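Local coordinates for protein probable chitinase (Chromobacterium violaceum, PDB 5JH8) that is a probable family 18 glycoside hydrolase with a TIM-barrel fold, likely to bind chitin and, as a presumed chitinase, to cleave it, at residues A[295-298]-A[299-303]; A[272-276]-A[277-281]. All blocks are in the same frame, centred on the assembly; numbering follows the deposited sequence.

Along the chain contact 2 comes first and contact 1 second, in series, with neither nesting nor crossing. Contact 2 (272-276 with 277-281) is the turn that takes strand 268-273 into helix 276-289. That strand belongs to the antiparallel strands 249-251, 256-262 and 268-273 and also pairs with 212-222. The helix then leads to strand 293-297, set between strands 3-8 and 212-222, which closes the barrel of this family 18 hydrolase. Contact 1 (295-298 with 299-303) is the tight turn leaving that strand beside the ligand pocket and heading into helix 304-309. The centres of the two contacts are about 13 Å apart, and their nearest atoms about 6 Å.

Contact 1. Residues A[295-298]-A[299-303]; sequences SLYA and LGMED. With HIS (histidine), chain F; 6KY ((2S)-2-(dimethylamino)-4-(methylselanyl)butanoic acid), chain E.
Selenomethionine Met301 runs back across the turn to meet Tyr297 and Ala298. Its chain, extended beyond CG, carries methyl CE to within 3.8 Å of Tyr297 CE1, reaching the ring obliquely, while CE also lies 4.1 Å from Ala298 CB. Ala298 CB sits over the centre of the Tyr297 ring, 3.6 Å above its plane. The opposite face takes the bound histidine, whose CD2 lies toward the rim at 3.4 Å from Tyr297 CE2. The phenol is thus sandwiched, and Tyr297 OH, which bonds to Tyr11, is 3.5 Å from atom O of the bound 6KY. These residues leave the last strand of the TIM barrel, 293-297, through a cis peptide before Ala298 and a type II beta turn from Ala298 to Met301. The turn is closed by Met301 N donating to Ala298 O at 3.3 Å, with the donor tilted 21° from the carbonyl plane. Gly300 takes the positive phi (108°) of the third position of such a turn, a conformation suited to glycine. Glu302 folds back on itself, bent at chi2, and its OE1 accepts from Gly300 N at 2.8 Å on the syn side; OE2 accepts from Trp307 NE1.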
loop_
_atom_site.group_PDB
_atom_site.type_symbol
_atom_site.label_atom_id
_atom_site.label_comp_id
_atom_site.label_asym_id
_atom_site.label_seq_id
_atom_site.Cartn_x
_atom_site.Cartn_y
_atom_site.Cartn_z
ATOM N N SER A 295 -3.729 -5.841 -2.761
ATOM C CA SER A 295 -2.346 -5.412 -2.717
ATOM C C SER A 295 -1.777 -5.787 -1.355
ATOM O O SER A 295 -2.490 -5.718 -0.340
ATOM C CB SER A 295 -2.231 -3.909 -2.981
ATOM O OG SER A 295 -2.884 -3.119 -2.002
ATOM N N LEU A 296 -0.513 -6.208 -1.342
ATOM C CA LEU A 296 0.135 -6.779 -0.168
ATOM C C LEU A 296 1.381 -5.967 0.145
ATOM O O LEU A 296 2.231 -5.784 -0.733
ATOM C CB LEU A 296 0.521 -8.245 -0.404
ATOM C CG LEU A 296 -0.598 -9.245 -0.786
ATOM C CD1 LEU A 296 -1.836 -9.175 0.102
ATOM C CD2 LEU A 296 -1.016 -9.145 -2.260
ATOM N N TYR A 297 1.508 -5.510 1.380
ATOM C CA TYR A 297 2.623 -4.657 1.758
ATOM C C TYR A 297 3.369 -5.332 2.903
ATOM O O TYR A 297 2.844 -5.387 4.024
ATOM C CB TYR A 297 2.148 -3.255 2.190
ATOM C CG TYR A 297 3.312 -2.297 2.266
ATOM C CD1 TYR A 297 4.061 -2.180 3.419
ATOM C CD2 TYR A 297 3.744 -1.612 1.149
ATOM C CE1 TYR A 297 5.168 -1.362 3.486
ATOM C CE2 TYR A 297 4.871 -0.814 1.197
ATOM C CZ TYR A 297 5.583 -0.702 2.376
ATOM O OH TYR A 297 6.699 0.089 2.489
ATOM N N ALA A 298 4.594 -5.848 2.694
ATOM C CA ALA A 298 5.415 -5.792 1.486
ATOM C C ALA A 298 6.331 -7.041 1.470
ATOM O O ALA A 298 6.532 -7.706 2.481
ATOM C CB ALA A 298 6.271 -4.544 1.461
ATOM N N LEU A 299 6.889 -7.317 0.295
ATOM C CA LEU A 299 7.789 -8.446 0.114
ATOM C C LEU A 299 8.997 -8.341 1.038
ATOM O O LEU A 299 9.653 -7.305 1.137
ATOM C CB LEU A 299 8.250 -8.501 -1.345
ATOM C CG LEU A 299 7.173 -8.877 -2.366
ATOM C CD1 LEU A 299 7.661 -8.512 -3.755
ATOM C CD2 LEU A 299 6.789 -10.371 -2.336
ATOM N N GLY A 300 9.302 -9.446 1.708
ATOM C CA GLY A 300 10.397 -9.513 2.640
ATOM C C GLY A 300 9.940 -9.582 4.078
ATOM O O GLY A 300 10.750 -9.887 4.955
HETATM N N MSE A 301 8.670 -9.303 4.343
HETATM C CA MSE A 301 8.153 -9.329 5.698
HETATM C C MSE A 301 7.471 -10.644 6.060
HETATM O O MSE A 301 7.082 -10.847 7.217
HETATM C CB MSE A 301 7.119 -8.215 5.865
HETATM C CG MSE A 301 7.645 -6.846 5.609
HETATM SE SE MSE A 301 6.201 -5.592 5.957
HETATM C CE MSE A 301 7.133 -3.943 5.464
ATOM N N GLU A 302 7.244 -11.485 5.064
ATOM C CA GLU A 302 6.292 -12.583 5.150
ATOM C C GLU A 302 6.983 -13.943 5.161
ATOM O O GLU A 302 8.203 -14.054 5.101
ATOM C CB GLU A 302 5.261 -12.468 4.025
ATOM C CG GLU A 302 5.686 -12.987 2.644
ATOM C CD GLU A 302 6.557 -12.052 1.843
ATOM O OE1 GLU A 302 7.639 -11.629 2.321
ATOM O OE2 GLU A 302 6.193 -11.750 0.680
ATOM N N ASP A 303 6.161 -14.980 5.250
ATOM C CA ASP A 303 6.592 -16.352 5.052
ATOM C C ASP A 303 5.524 -17.054 4.220
ATOM O O ASP A 303 4.565 -16.434 3.761
ATOM C CB ASP A 303 6.902 -17.052 6.380
ATOM C CG ASP A 303 5.710 -17.135 7.299
ATOM O OD1 ASP A 303 4.573 -17.254 6.797
ATOM O OD2 ASP A 303 5.923 -17.032 8.535
HETATM N N HIS F . 4.347 3.283 4.003
HETATM C CA HIS F . 5.188 3.216 2.812
HETATM C C HIS F . 6.456 4.030 3.029
HETATM O O HIS F . 6.508 4.942 3.864
HETATM C CB HIS F . 4.422 3.714 1.583
HETATM C CG HIS F . 3.331 2.789 1.133
HETATM N ND1 HIS F . 2.767 2.860 -0.122
HETATM C CD2 HIS F . 2.686 1.787 1.777
HETATM C CE1 HIS F . 1.842 1.927 -0.242
HETATM N NE2 HIS F . 1.756 1.275 0.905
HETATM O OXT HIS F . 7.465 3.776 2.369
HETATM N N 6KY E . 3.125 1.493 6.595
HETATM C CA 6KY E . 3.741 2.827 6.308
HETATM C C 6KY E . 4.707 2.702 5.148
HETATM O O 6KY E . 5.741 2.055 5.277
HETATM C CB 6KY E . 4.441 3.453 7.531
HETATM C CG 6KY E . 3.448 3.754 8.667
HETATM SE SE 6KY E . 4.243 4.678 10.200
HETATM C CE 6KY E . 5.173 3.132 10.943
HETATM C CN1 6KY E . 4.030 0.529 7.250
HETATM C CN2 6KY E . 2.556 0.849 5.386
#

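Contact 2. Residues A[272-276]-A[277-281]; sequences WTENA and RSVAL
Ser278 and Asn275 grip each other in both directions across the start of helix 276-289. Asn275 OD1 accepts from Ser278 N at 3.0 Å, with the donor nitrogen nearly on the line of the amide C=O, and Asn275 N donates back to Ser278 OG at 2.9 Å. This reciprocal pair is a capping box, with Asn275 as the N-cap. Its chi1 of 70° places CG between the backbone N and the carbonyl carbon, turning the amide oxygen over the first turn of the helix. Glu274 OE1 lies 2.7 Å from Ser278 OG, close enough to take the hydroxyl proton, although that proton has another acceptor within reach. Glu274 bends at chi2 (-61°) to bring its carboxylate there, while its CB rests 3.8 Å from Val279 CG2. Behind these side chains the helix begins at once: Val279 N bonds to Asn275 O at 3.0 Å, and Ala280 N to Ala276 O at the same length. On the outer side, the Arg277 guanidinium lies alongside the Asn275 amide, their planes 80° apart, in side-by-side packing; Arg277 also makes a cation-pi contact with Tyr250.

Further out, Lys282 forms a salt bridge to Glu274 OE1, while Val279 packs on Phe306 and Ala309 of helix 304-309, joining the helix start to the next helix along the chain. One carboxylate oxygen therefore lies within reach of both the serine of the capping box and a lysine one turn further on, and its negative charge near the helix N terminus would probably be favoured by the helix dipole.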
loop_
_atom_site.group_PDB
_atom_site.type_symbol
_atom_site.label_atom_id
_atom_site.label_comp_id
_atom_site.label_asym_id
_atom_site.label_seq_id
_atom_site.Cartn_x
_atom_site.Cartn_y
_atom_site.Cartn_z
ATOM N N TRP A 272 -0.814 -5.782 17.905
ATOM C CA TRP A 272 -1.928 -6.048 17.002
ATOM C C TRP A 272 -1.353 -6.443 15.649
ATOM O O TRP A 272 -0.491 -5.732 15.115
ATOM C CB TRP A 272 -2.828 -4.828 16.835
ATOM C CG TRP A 272 -3.729 -4.587 17.998
ATOM C CD1 TRP A 272 -3.465 -3.810 19.087
ATOM C CD2 TRP A 272 -5.049 -5.109 18.190
ATOM N NE1 TRP A 272 -4.541 -3.802 19.941
ATOM C CE2 TRP A 272 -5.525 -4.599 19.416
ATOM C CE3 TRP A 272 -5.871 -5.954 17.455
ATOM C CZ2 TRP A 272 -6.791 -4.924 19.923
ATOM C CZ3 TRP A 272 -7.107 -6.268 17.944
ATOM C CH2 TRP A 272 -7.567 -5.751 19.162
ATOM N N THR A 273 -1.813 -7.571 15.102
ATOM C CA THR A 273 -1.299 -8.061 13.836
ATOM C C THR A 273 -2.357 -8.949 13.188
ATOM O O THR A 273 -3.535 -8.952 13.575
ATOM C CB THR A 273 0.066 -8.735 14.024
ATOM O OG1 THR A 273 0.638 -8.956 12.736
ATOM C CG2 THR A 273 -0.053 -10.022 14.815
ATOM N N GLU A 274 -1.915 -9.681 12.174
ATOM C CA GLU A 274 -2.741 -10.563 11.358
ATOM C C GLU A 274 -2.416 -12.019 11.674
ATOM O O GLU A 274 -1.357 -12.343 12.228
ATOM C CB GLU A 274 -2.483 -10.357 9.850
ATOM C CG GLU A 274 -2.606 -8.912 9.350
ATOM C CD GLU A 274 -3.978 -8.322 9.564
ATOM O OE1 GLU A 274 -4.984 -9.061 9.365
ATOM O OE2 GLU A 274 -4.055 -7.126 9.937
ATOM N N ASN A 275 -3.343 -12.907 11.294
ATOM C CA ASN A 275 -3.028 -14.327 11.193
ATOM C C ASN A 275 -3.579 -14.857 9.872
ATOM O O ASN A 275 -4.039 -14.093 9.031
ATOM C CB ASN A 275 -3.507 -15.117 12.426
ATOM C CG ASN A 275 -5.014 -15.226 12.516
ATOM O OD1 ASN A 275 -5.746 -14.731 11.674
ATOM N ND2 ASN A 275 -5.487 -15.864 13.581
ATOM N N ALA A 276 -3.527 -16.168 9.654
ATOM C CA ALA A 276 -3.969 -16.694 8.365
ATOM C C ALA A 276 -5.460 -16.462 8.159
ATOM O O ALA A 276 -5.902 -16.174 7.041
ATOM C CB ALA A 276 -3.615 -18.175 8.249
ATOM N N ARG A 277 -6.261 -16.618 9.219
ATOM C CA ARG A 277 -7.689 -16.381 9.095
ATOM C C ARG A 277 -7.977 -14.947 8.668
ATOM O O ARG A 277 -8.843 -14.707 7.817
ATOM C CB ARG A 277 -8.397 -16.657 10.417
ATOM C CG ARG A 277 -9.924 -16.631 10.281
ATOM C CD ARG A 277 -10.671 -16.887 11.624
ATOM N NE ARG A 277 -10.143 -18.074 12.253
ATOM C CZ ARG A 277 -9.309 -18.090 13.282
ATOM N NH1 ARG A 277 -9.021 -16.989 13.982
ATOM N NH2 ARG A 277 -8.767 -19.237 13.644
ATOM N N SER A 278 -7.280 -13.975 9.263
ATOM C CA SER A 278 -7.589 -12.584 8.978
ATOM C C SER A 278 -7.136 -12.184 7.591
ATOM O O SER A 278 -7.843 -11.442 6.903
ATOM C CB SER A 278 -6.993 -11.661 10.029
ATOM O OG SER A 278 -5.591 -11.615 10.005
ATOM N N VAL A 279 -5.966 -12.665 7.160
ATOM C CA VAL A 279 -5.506 -12.374 5.808
ATOM C C VAL A 279 -6.463 -12.967 4.778
ATOM O O VAL A 279 -6.813 -12.313 3.790
ATOM C CB VAL A 279 -4.049 -12.841 5.620
ATOM C CG1 VAL A 279 -3.656 -12.826 4.135
ATOM C CG2 VAL A 279 -3.135 -11.955 6.442
ATOM N N ALA A 280 -6.883 -14.221 4.977
ATOM C CA ALA A 280 -7.825 -14.829 4.046
ATOM C C ALA A 280 -9.136 -14.059 4.022
ATOM O O ALA A 280 -9.689 -13.806 2.950
ATOM C CB ALA A 280 -8.065 -16.300 4.399
ATOM N N LEU A 281 -9.633 -13.645 5.193
ATOM C CA LEU A 281 -10.870 -12.869 5.239
ATOM C C LEU A 281 -10.710 -11.582 4.433
ATOM O O LEU A 281 -11.568 -11.222 3.613
ATOM C CB LEU A 281 -11.262 -12.586 6.700
ATOM C CG LEU A 281 -12.561 -11.824 7.000
ATOM C CD1 LEU A 281 -12.425 -10.338 6.816
ATOM C CD2 LEU A 281 -13.718 -12.338 6.164
#